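Local coordinates for possible substrate binding protein of ABC transporter system (PDB 3N0X), which probably binds a branched-chain amino acid or a related solute and delivers it to an ABC-type membrane transporter, at residues 141-145 / 196-202; 181-185 / 213-219; 189-193 / 222-227. All coordinates share one frame; numbering follows the deposited sequence.

Contact 1. Residues 141-145 / 196-202; sequences GVTIA and LKDKPGK
Gly-141 and Val-142 meet Gly-201 and Lys-202 as two chains running parallel, with the CA atoms of Val-142 and Lys-202 4.8 Å apart at the bridge. Two hydrogen bonds define it: Lys-202 N donates to Gly-141 O over 2.9 Å, and Thr-143 N donates to Lys-202 O with an N-H...O angle of 165°. Lys-202 O also receives a CA-H...O contact from Val-142 CA. At Gly-201 phi is positive (73°), and a CB there would run into Gly-141 O, so the turn into the strand is fitted to glycine. Just before it, a type I turn from Leu-196 to Lys-199, closed by Lys-199 N to Leu-196 O, reverses the chain after helix 186-196. The whole segment 196-202 is thus the connection from that helix into strand 202-207, which lies beside strand 142-149 in the four-stranded parallel sheet of one lobe of this periplasmic binding protein. Beyond the bridge the side chains take over. Thr-143 places CG2 anti to its own N (OG1 chi1 -55°), and this methyl reaches Leu-196 CD2 at 3.7 Å, the two side chains running antiparallel, methyl beside methyl. The other methyl of Leu-196, CD1, rests 4.0 Å from Ala-145 CB, so the leucine fork spans two residues on the same side of the strand. Lys-199 passes transversely to Thr-143, bringing CG near the same methyl before the chain departs. Thr-143 OG1 bonds a water 2.7 Å away that also lies within hydrogen-bonding distance of Pro-200 O and Lys-202 O.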
loop_
_atom_site.group_PDB
_atom_site.type_symbol
_atom_site.label_atom_id
_atom_site.label_comp_id
_atom_site.label_asym_id
_atom_site.label_seq_id
_atom_site.Cartn_x
_atom_site.Cartn_y
_atom_site.Cartn_z
ATOM N N GLY A 141 25.601 0.808 12.601
ATOM C CA GLY A 141 25.481 0.135 13.906
ATOM C C GLY A 141 24.335 -0.868 14.042
ATOM O O GLY A 141 24.035 -1.333 15.158
ATOM N N VAL A 142 23.699 -1.188 12.921
ATOM C CA VAL A 142 22.602 -2.149 12.881
ATOM C C VAL A 142 22.961 -3.335 11.974
ATOM O O VAL A 142 23.482 -3.143 10.871
ATOM C CB VAL A 142 21.333 -1.487 12.330
ATOM C CG1 VAL A 142 20.205 -2.512 12.135
ATOM C CG2 VAL A 142 20.866 -0.334 13.249
ATOM N N THR A 143 22.666 -4.556 12.454
ATOM C CA THR A 143 22.787 -5.775 11.656
ATOM C C THR A 143 21.412 -6.411 11.605
ATOM O O THR A 143 20.757 -6.521 12.641
ATOM C CB THR A 143 23.804 -6.761 12.261
ATOM O OG1 THR A 143 25.062 -6.060 12.417
ATOM C CG2 THR A 143 24.012 -8.004 11.350
ATOM N N ILE A 144 21.013 -6.849 10.401
ATOM C CA ILE A 144 19.707 -7.385 10.133
ATOM C C ILE A 144 19.818 -8.811 9.583
ATOM O O ILE A 144 20.731 -9.139 8.826
ATOM C CB ILE A 144 18.960 -6.480 9.136
ATOM C CG1 ILE A 144 18.666 -5.158 9.849
ATOM C CG2 ILE A 144 17.643 -7.120 8.655
ATOM C CD1 ILE A 144 18.379 -4.048 8.975
ATOM N N ALA A 145 18.897 -9.685 10.017
ATOM C CA ALA A 145 18.638 -10.943 9.350
ATOM C C ALA A 145 17.195 -10.904 8.895
ATOM O O ALA A 145 16.310 -10.423 9.644
ATOM C CB ALA A 145 18.813 -12.150 10.313
ATOM N N LEU A 196 22.859 -13.709 14.559
ATOM C CA LEU A 196 22.951 -12.382 15.100
ATOM C C LEU A 196 23.552 -12.254 16.510
ATOM O O LEU A 196 24.022 -11.175 16.861
ATOM C CB LEU A 196 21.563 -11.769 15.119
ATOM C CG LEU A 196 20.911 -11.462 13.794
ATOM C CD1 LEU A 196 19.431 -10.998 14.101
ATOM C CD2 LEU A 196 21.665 -10.410 12.955
ATOM N N LYS A 197 23.447 -13.301 17.323
ATOM C CA LYS A 197 23.698 -13.169 18.747
ATOM C C LYS A 197 25.082 -12.667 19.149
ATOM O O LYS A 197 25.225 -12.116 20.238
ATOM C CB LYS A 197 23.399 -14.465 19.490
ATOM C CG LYS A 197 24.328 -15.624 19.133
ATOM C CD LYS A 197 23.873 -16.842 19.859
ATOM C CE LYS A 197 24.668 -18.051 19.438
ATOM N NZ LYS A 197 24.096 -19.271 20.152
ATOM N N ASP A 198 26.083 -12.882 18.303
ATOM C CA ASP A 198 27.440 -12.463 18.643
ATOM C C ASP A 198 27.844 -11.139 18.000
ATOM O O ASP A 198 28.974 -10.699 18.196
ATOM C CB ASP A 198 28.441 -13.558 18.285
ATOM C CG ASP A 198 28.304 -14.786 19.165
ATOM O OD1 ASP A 198 27.930 -14.663 20.365
ATOM O OD2 ASP A 198 28.583 -15.905 18.662
ATOM N N LYS A 199 26.919 -10.472 17.313
ATOM C CA LYS A 199 27.241 -9.231 16.627
ATOM C C LYS A 199 27.258 -8.086 17.629
ATOM O O LYS A 199 26.475 -8.072 18.608
ATOM C CB LYS A 199 26.170 -8.910 15.570
ATOM C CG LYS A 199 25.963 -9.946 14.472
ATOM C CD LYS A 199 27.099 -10.078 13.505
ATOM C CE LYS A 199 26.802 -11.218 12.505
ATOM N NZ LYS A 199 27.972 -11.580 11.662
ATOM N N PRO A 200 28.127 -7.105 17.398
ATOM C CA PRO A 200 28.054 -5.920 18.238
ATOM C C PRO A 200 26.891 -5.034 17.766
ATOM O O PRO A 200 26.260 -5.346 16.740
ATOM C CB PRO A 200 29.370 -5.215 17.940
ATOM C CG PRO A 200 29.604 -5.510 16.488
ATOM C CD PRO A 200 29.050 -6.922 16.263
ATOM N N GLY A 201 26.586 -3.964 18.492
ATOM C CA GLY A 201 25.548 -3.029 18.054
ATOM C C GLY A 201 24.133 -3.557 18.203
ATOM O O GLY A 201 23.847 -4.385 19.087
ATOM N N LYS A 202 23.225 -3.025 17.380
ATOM C CA LYS A 202 21.832 -3.425 17.417
ATOM C C LYS A 202 21.597 -4.532 16.411
ATOM O O LYS A 202 22.153 -4.500 15.312
ATOM C CB LYS A 202 20.945 -2.227 17.069
ATOM C CG LYS A 202 19.445 -2.486 17.153
ATOM C CD LYS A 202 18.554 -1.222 16.888
ATOM C CE LYS A 202 18.616 -0.274 18.054
ATOM N NZ LYS A 202 17.535 0.763 17.931
HETATM O O HOH W 1 24.944 -4.524 14.586
#

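Contact 2. Residues 181-185 / 213-219; sequences TTTDF and GDPLTKL
Phe-185, with the largest buried area in this contact, lays its ring against the first turn of helix 215-221. Pro-215 CB sits over one face, 4.0 Å from the ring centroid and 25° off the normal, a CH-pi contact, while the CG2 methyl of Thr-182 lies over the opposite face. The ring is therefore sandwiched between a proline and its own loop. Its edge meets Lys-218 CD, 3.7 Å from Phe-185 CD1, and Gly-213 O, 3.5 Å from Phe-185 CE1. Trp-209 adds an edge-to-face partner, and Leu-147 of strand 142-149 also touches the phenylalanine.

Lys-218 runs across the phenylalanine. The straight run of methylenes from CG onward skirts the ring edge and carries NZ to two backbone carbonyls. NZ donates to Thr-183 O at 2.9 Å, using an in-plane lone pair of that oxygen, and to Gly-213 O at 2.8 Å, from 39° above that carbonyl plane. Gly-213 itself has phi 123°, where a side chain would jam against the preceding carbonyl and press on Thr-182 O. Asp-214 follows as N-cap of the helix.

One ammonium group thus ties the loop 181-185 to the residue leading into helix 215-221, and its charge is likely to polarise both carbonyls, while the aliphatic part of the same lysine borders the buried aromatic ring.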
loop_
_atom_site.group_PDB
_atom_site.type_symbol
_atom_site.label_atom_id
_atom_site.label_comp_id
_atom_site.label_asym_id
_atom_site.label_seq_id
_atom_site.Cartn_x
_atom_site.Cartn_y
_atom_site.Cartn_z
ATOM N N THR A 181 3.894 -22.386 3.857
ATOM C CA THR A 181 3.021 -23.022 4.823
ATOM C C THR A 181 3.621 -23.261 6.213
ATOM O O THR A 181 3.057 -24.002 7.030
ATOM C CB THR A 181 2.636 -24.435 4.275
ATOM O OG1 THR A 181 3.838 -25.189 3.986
ATOM C CG2 THR A 181 1.796 -24.275 3.010
ATOM N N THR A 182 4.789 -22.686 6.481
ATOM C CA THR A 182 5.483 -22.940 7.748
ATOM C C THR A 182 4.648 -22.383 8.911
ATOM O O THR A 182 4.111 -21.282 8.821
ATOM C CB THR A 182 6.889 -22.285 7.740
ATOM O OG1 THR A 182 7.717 -22.924 6.747
ATOM C CG2 THR A 182 7.559 -22.424 9.114
ATOM N N THR A 183 4.515 -23.191 9.948
ATOM C CA THR A 183 3.865 -22.770 11.187
ATOM C C THR A 183 4.719 -23.021 12.433
ATOM O O THR A 183 4.391 -22.497 13.506
ATOM C CB THR A 183 2.521 -23.500 11.396
ATOM O OG1 THR A 183 2.762 -24.903 11.398
ATOM C CG2 THR A 183 1.520 -23.119 10.286
ATOM N N ASP A 184 5.773 -23.828 12.305
ATOM C CA ASP A 184 6.708 -24.072 13.390
ATOM C C ASP A 184 8.022 -23.400 13.030
ATOM O O ASP A 184 8.695 -23.833 12.093
ATOM C CB ASP A 184 6.951 -25.559 13.597
ATOM C CG ASP A 184 7.804 -25.864 14.832
ATOM O OD1 ASP A 184 8.754 -25.115 15.161
ATOM O OD2 ASP A 184 7.536 -26.899 15.488
ATOM N N PHE A 185 8.373 -22.385 13.808
ATOM C CA PHE A 185 9.555 -21.531 13.525
ATOM C C PHE A 185 10.737 -21.826 14.410
ATOM O O PHE A 185 11.693 -21.049 14.437
ATOM C CB PHE A 185 9.173 -20.054 13.606
ATOM C CG PHE A 185 8.213 -19.653 12.551
ATOM C CD1 PHE A 185 6.832 -19.825 12.750
ATOM C CD2 PHE A 185 8.653 -19.182 11.315
ATOM C CE1 PHE A 185 5.926 -19.503 11.769
ATOM C CE2 PHE A 185 7.731 -18.857 10.337
ATOM C CZ PHE A 185 6.370 -19.029 10.556
ATOM N N GLY A 213 0.155 -17.949 9.873
ATOM C CA GLY A 213 1.401 -18.563 10.339
ATOM C C GLY A 213 1.948 -17.853 11.573
ATOM O O GLY A 213 2.620 -18.462 12.392
ATOM N N ASP A 214 1.668 -16.557 11.675
ATOM C CA ASP A 214 2.060 -15.728 12.822
ATOM C C ASP A 214 3.541 -15.851 13.229
ATOM O O ASP A 214 3.875 -16.075 14.401
ATOM C CB ASP A 214 1.139 -16.020 14.016
ATOM C CG ASP A 214 1.045 -14.855 14.981
ATOM O OD1 ASP A 214 1.601 -13.756 14.704
ATOM O OD2 ASP A 214 0.406 -15.051 16.035
ATOM N N PRO A 215 4.465 -15.637 12.256
ATOM C CA PRO A 215 5.891 -15.692 12.628
ATOM C C PRO A 215 6.307 -14.677 13.741
ATOM O O PRO A 215 7.148 -15.008 14.545
ATOM C CB PRO A 215 6.630 -15.354 11.310
ATOM C CG PRO A 215 5.685 -14.619 10.557
ATOM C CD PRO A 215 4.293 -15.159 10.881
ATOM N N LEU A 216 5.711 -13.498 13.800
ATOM C CA LEU A 216 6.178 -12.497 14.795
ATOM C C LEU A 216 5.905 -12.949 16.225
ATOM O O LEU A 216 6.787 -12.854 17.093
ATOM C CB LEU A 216 5.592 -11.107 14.527
ATOM C CG LEU A 216 6.310 -10.186 13.499
ATOM C CD1 LEU A 216 7.777 -9.925 13.868
ATOM C CD2 LEU A 216 6.225 -10.729 12.100
ATOM N N THR A 217 4.697 -13.469 16.465
ATOM C CA THR A 217 4.332 -13.998 17.777
ATOM C C THR A 217 5.179 -15.198 18.165
ATOM O O THR A 217 5.645 -15.309 19.291
ATOM C CB THR A 217 2.852 -14.502 17.786
ATOM O OG1 THR A 217 1.991 -13.441 17.380
ATOM C CG2 THR A 217 2.478 -14.998 19.158
ATOM N N LYS A 218 5.347 -16.124 17.227
ATOM C CA LYS A 218 6.116 -17.314 17.463
ATOM C C LYS A 218 7.597 -17.072 17.686
ATOM O O LYS A 218 8.221 -17.715 18.529
ATOM C CB LYS A 218 5.859 -18.342 16.353
ATOM C CG LYS A 218 4.393 -18.841 16.393
ATOM C CD LYS A 218 4.048 -19.680 15.196
ATOM C CE LYS A 218 2.619 -20.284 15.324
ATOM N NZ LYS A 218 2.115 -20.710 13.985
ATOM N N LEU A 219 8.165 -16.093 16.993
ATOM C CA LEU A 219 9.550 -15.711 17.275
ATOM C C LEU A 219 9.640 -14.998 18.649
ATOM O O LEU A 219 10.570 -15.274 19.409
ATOM C CB LEU A 219 10.118 -14.780 16.190
ATOM C CG LEU A 219 10.403 -15.439 14.849
ATOM C CD1 LEU A 219 10.711 -14.378 13.791
ATOM C CD2 LEU A 219 11.521 -16.486 14.993
#

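Contact 3. Residues 189-193 / 222-227; sequences GQRLF and MDPKRY
Phe-193 and Tyr-227 meet with their ring planes at 43° and centroids 5.3 Å apart, an oblique aromatic pair. The nearest carbons are Phe-193 CD2 and Tyr-227 CE2, at 3.4 Å, and the two side chains cross at about a right angle. Met-222, a selenomethionine, comes to the edge of the phenylalanine: its CB lies near the ring plane, 3.8 Å from Phe-193 CE2. Its chain bends at chi3 (71°), which turns CE back toward helix 186-196, 3.9 Å from Gln-190 N; SE lies obliquely off the ring in a Met-aromatic contact. Gly-189 matches this, since a CB there would clash with SE. Pro-224 CB approaches Phe-193 CE1 from another oblique direction. These contacts join helix 186-196 to the 3-10 turn after helix 215-221, two helices packed on the same parallel alpha/beta sheet, where Phe-193 also touches Ile-205 and Ile-229. Replacing Phe-193 with an alanine would probably open a gap between Met-222, Pro-224 and Tyr-227 and leave the tyrosine ring without its main apolar neighbour from the helix. The polar rim is held differently. Gln-190 NE2 donates to Tyr-227 OH over 3.3 Å, with an N-H...O angle of 165° and the hydroxyl in the amide plane; NE2 also bonds Asp-194. In one of its two conformers Arg-226 reaches Met-222 O through both NE and NH2, and Tyr-227 CE2 then lies over the centre of the guanidinium, with the two planes well inclined.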
loop_
_atom_site.group_PDB
_atom_site.type_symbol
_atom_site.label_atom_id
_atom_site.label_comp_id
_atom_site.label_asym_id
_atom_site.label_seq_id
_atom_site.Cartn_x
_atom_site.Cartn_y
_atom_site.Cartn_z
ATOM N N GLY A 189 14.108 -19.997 13.614
ATOM C CA GLY A 189 14.285 -19.001 14.671
ATOM C C GLY A 189 15.673 -19.119 15.263
ATOM O O GLY A 189 16.371 -18.118 15.423
ATOM N N GLN A 190 16.075 -20.340 15.586
ATOM C CA GLN A 190 17.405 -20.570 16.131
ATOM C C GLN A 190 18.519 -20.187 15.148
ATOM O O GLN A 190 19.524 -19.597 15.556
ATOM C CB GLN A 190 17.573 -21.992 16.678
ATOM C CG GLN A 190 18.763 -22.070 17.623
ATOM C CD GLN A 190 18.590 -21.226 18.891
ATOM O OE1 GLN A 190 17.561 -21.280 19.557
ATOM N NE2 GLN A 190 19.605 -20.416 19.203
ATOM N N ARG A 191 18.325 -20.464 13.858
ATOM C CA ARG A 191 19.320 -20.054 12.863
ATOM C C ARG A 191 19.452 -18.539 12.836
ATOM O O ARG A 191 20.564 -17.993 12.739
ATOM C CB ARG A 191 18.992 -20.594 11.465
ATOM C CG ARG A 191 19.043 -22.139 11.389
ATOM C CD ARG A 191 19.150 -22.602 9.950
ATOM N NE ARG A 191 17.992 -22.261 9.123
ATOM C CZ ARG A 191 16.883 -22.997 9.045
ATOM N NH1 ARG A 191 16.769 -24.100 9.781
ATOM N NH2 ARG A 191 15.880 -22.629 8.254
ATOM N N LEU A 192 18.315 -17.853 12.877
ATOM C CA LEU A 192 18.319 -16.389 12.890
ATOM C C LEU A 192 18.998 -15.850 14.135
ATOM O O LEU A 192 19.832 -14.939 14.066
ATOM C CB LEU A 192 16.880 -15.857 12.766
ATOM C CG LEU A 192 16.181 -16.106 11.426
ATOM C CD1 LEU A 192 14.685 -15.937 11.600
ATOM C CD2 LEU A 192 16.702 -15.163 10.332
ATOM N N PHE A 193 18.659 -16.417 15.282
ATOM C CA PHE A 193 19.293 -15.977 16.532
ATOM C C PHE A 193 20.791 -16.246 16.488
ATOM O O PHE A 193 21.599 -15.373 16.861
ATOM C CB PHE A 193 18.718 -16.704 17.749
ATOM C CG PHE A 193 17.275 -16.455 18.007
ATOM C CD1 PHE A 193 16.596 -15.394 17.464
ATOM C CD2 PHE A 193 16.583 -17.303 18.857
ATOM C CE1 PHE A 193 15.267 -15.181 17.732
ATOM C CE2 PHE A 193 15.239 -17.084 19.122
ATOM C CZ PHE A 193 14.588 -16.027 18.572
HETATM N N MSE A 222 9.942 -17.155 21.592
HETATM C CA MSE A 222 11.284 -17.717 21.808
HETATM C C MSE A 222 12.249 -16.741 22.508
HETATM O O MSE A 222 13.382 -17.087 22.734
HETATM C CB MSE A 222 11.908 -18.182 20.479
HETATM C CG MSE A 222 11.110 -19.313 19.829
HETATM SE SE MSE A 222 11.634 -19.622 17.951
HETATM C CE MSE A 222 13.230 -20.349 18.239
ATOM N N ASP A 223 11.779 -15.536 22.819
ATOM C CA ASP A 223 12.524 -14.571 23.643
ATOM C C ASP A 223 13.811 -14.093 22.992
ATOM O O ASP A 223 14.897 -14.324 23.511
ATOM C CB ASP A 223 12.836 -15.220 25.021
ATOM C CG ASP A 223 13.315 -14.200 26.077
ATOM O OD1 ASP A 223 13.231 -12.993 25.786
ATOM O OD2 ASP A 223 13.774 -14.600 27.187
ATOM N N PRO A 224 13.683 -13.393 21.854
ATOM C CA PRO A 224 14.863 -12.844 21.187
ATOM C C PRO A 224 15.655 -11.837 22.022
ATOM O O PRO A 224 16.873 -11.699 21.812
ATOM C CB PRO A 224 14.293 -12.173 19.925
ATOM C CG PRO A 224 12.867 -11.956 20.224
ATOM C CD PRO A 224 12.429 -13.034 21.192
ATOM N N LYS A 225 14.991 -11.154 22.955
ATOM C CA LYS A 225 15.667 -10.181 23.799
ATOM C C LYS A 225 16.801 -10.798 24.602
ATOM O O LYS A 225 17.776 -10.100 24.918
ATOM C CB LYS A 225 14.682 -9.446 24.716
ATOM C CG LYS A 225 15.289 -8.286 25.527
ATOM N N ARG A 226 16.731 -12.101 24.898
ATOM C CA ARG A 226 17.817 -12.731 25.646
ATOM C C ARG A 226 19.135 -12.752 24.861
ATOM O O ARG A 226 20.224 -12.863 25.444
ATOM C CB ARG A 226 17.426 -14.130 26.099
ATOM C CG ARG A 226 17.395 -15.110 25.000
ATOM C CD ARG A 226 16.702 -16.394 25.395
ATOM N NE ARG A 226 16.200 -17.092 24.216
ATOM C CZ ARG A 226 16.710 -18.217 23.692
ATOM N NH1 ARG A 226 17.781 -18.820 24.227
ATOM N NH2 ARG A 226 16.132 -18.749 22.608
ATOM N N TYR A 227 19.044 -12.606 23.536
ATOM C CA TYR A 227 20.229 -12.472 22.686
ATOM C C TYR A 227 20.491 -11.031 22.260
ATOM O O TYR A 227 21.362 -10.785 21.428
ATOM C CB TYR A 227 20.035 -13.259 21.416
ATOM C CG TYR A 227 19.951 -14.735 21.618
ATOM C CD1 TYR A 227 21.049 -15.438 22.049
ATOM C CD2 TYR A 227 18.798 -15.423 21.335
ATOM C CE1 TYR A 227 21.004 -16.805 22.209
ATOM C CE2 TYR A 227 18.756 -16.793 21.466
ATOM C CZ TYR A 227 19.870 -17.463 21.915
ATOM O OH TYR A 227 19.821 -18.827 22.067
#

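All three contacts belong to the same lobe, around its four-stranded parallel sheet, and all are partly buried. Contact 1 has as many exposed as buried touching residues, four of each; contacts 2 and 3 each have three buried against one exposed. Contact 1 is made within the sheet, by strand pairing; the others join connecting segments and helices through an aromatic ring. Contacts 1 and 3 share helix 186-196 and touch where Ala-145 packs on Leu-192 and Lys-197 on Tyr-227. Contact 2 uses the start of helix 215-221 and contact 3 the loop that follows it; they meet through Leu-219 and where Phe-185 O lies against Met-222 SE. Polar chemistry shifts from main-chain bonds to a lysine ammonium to an amide-hydroxyl bond.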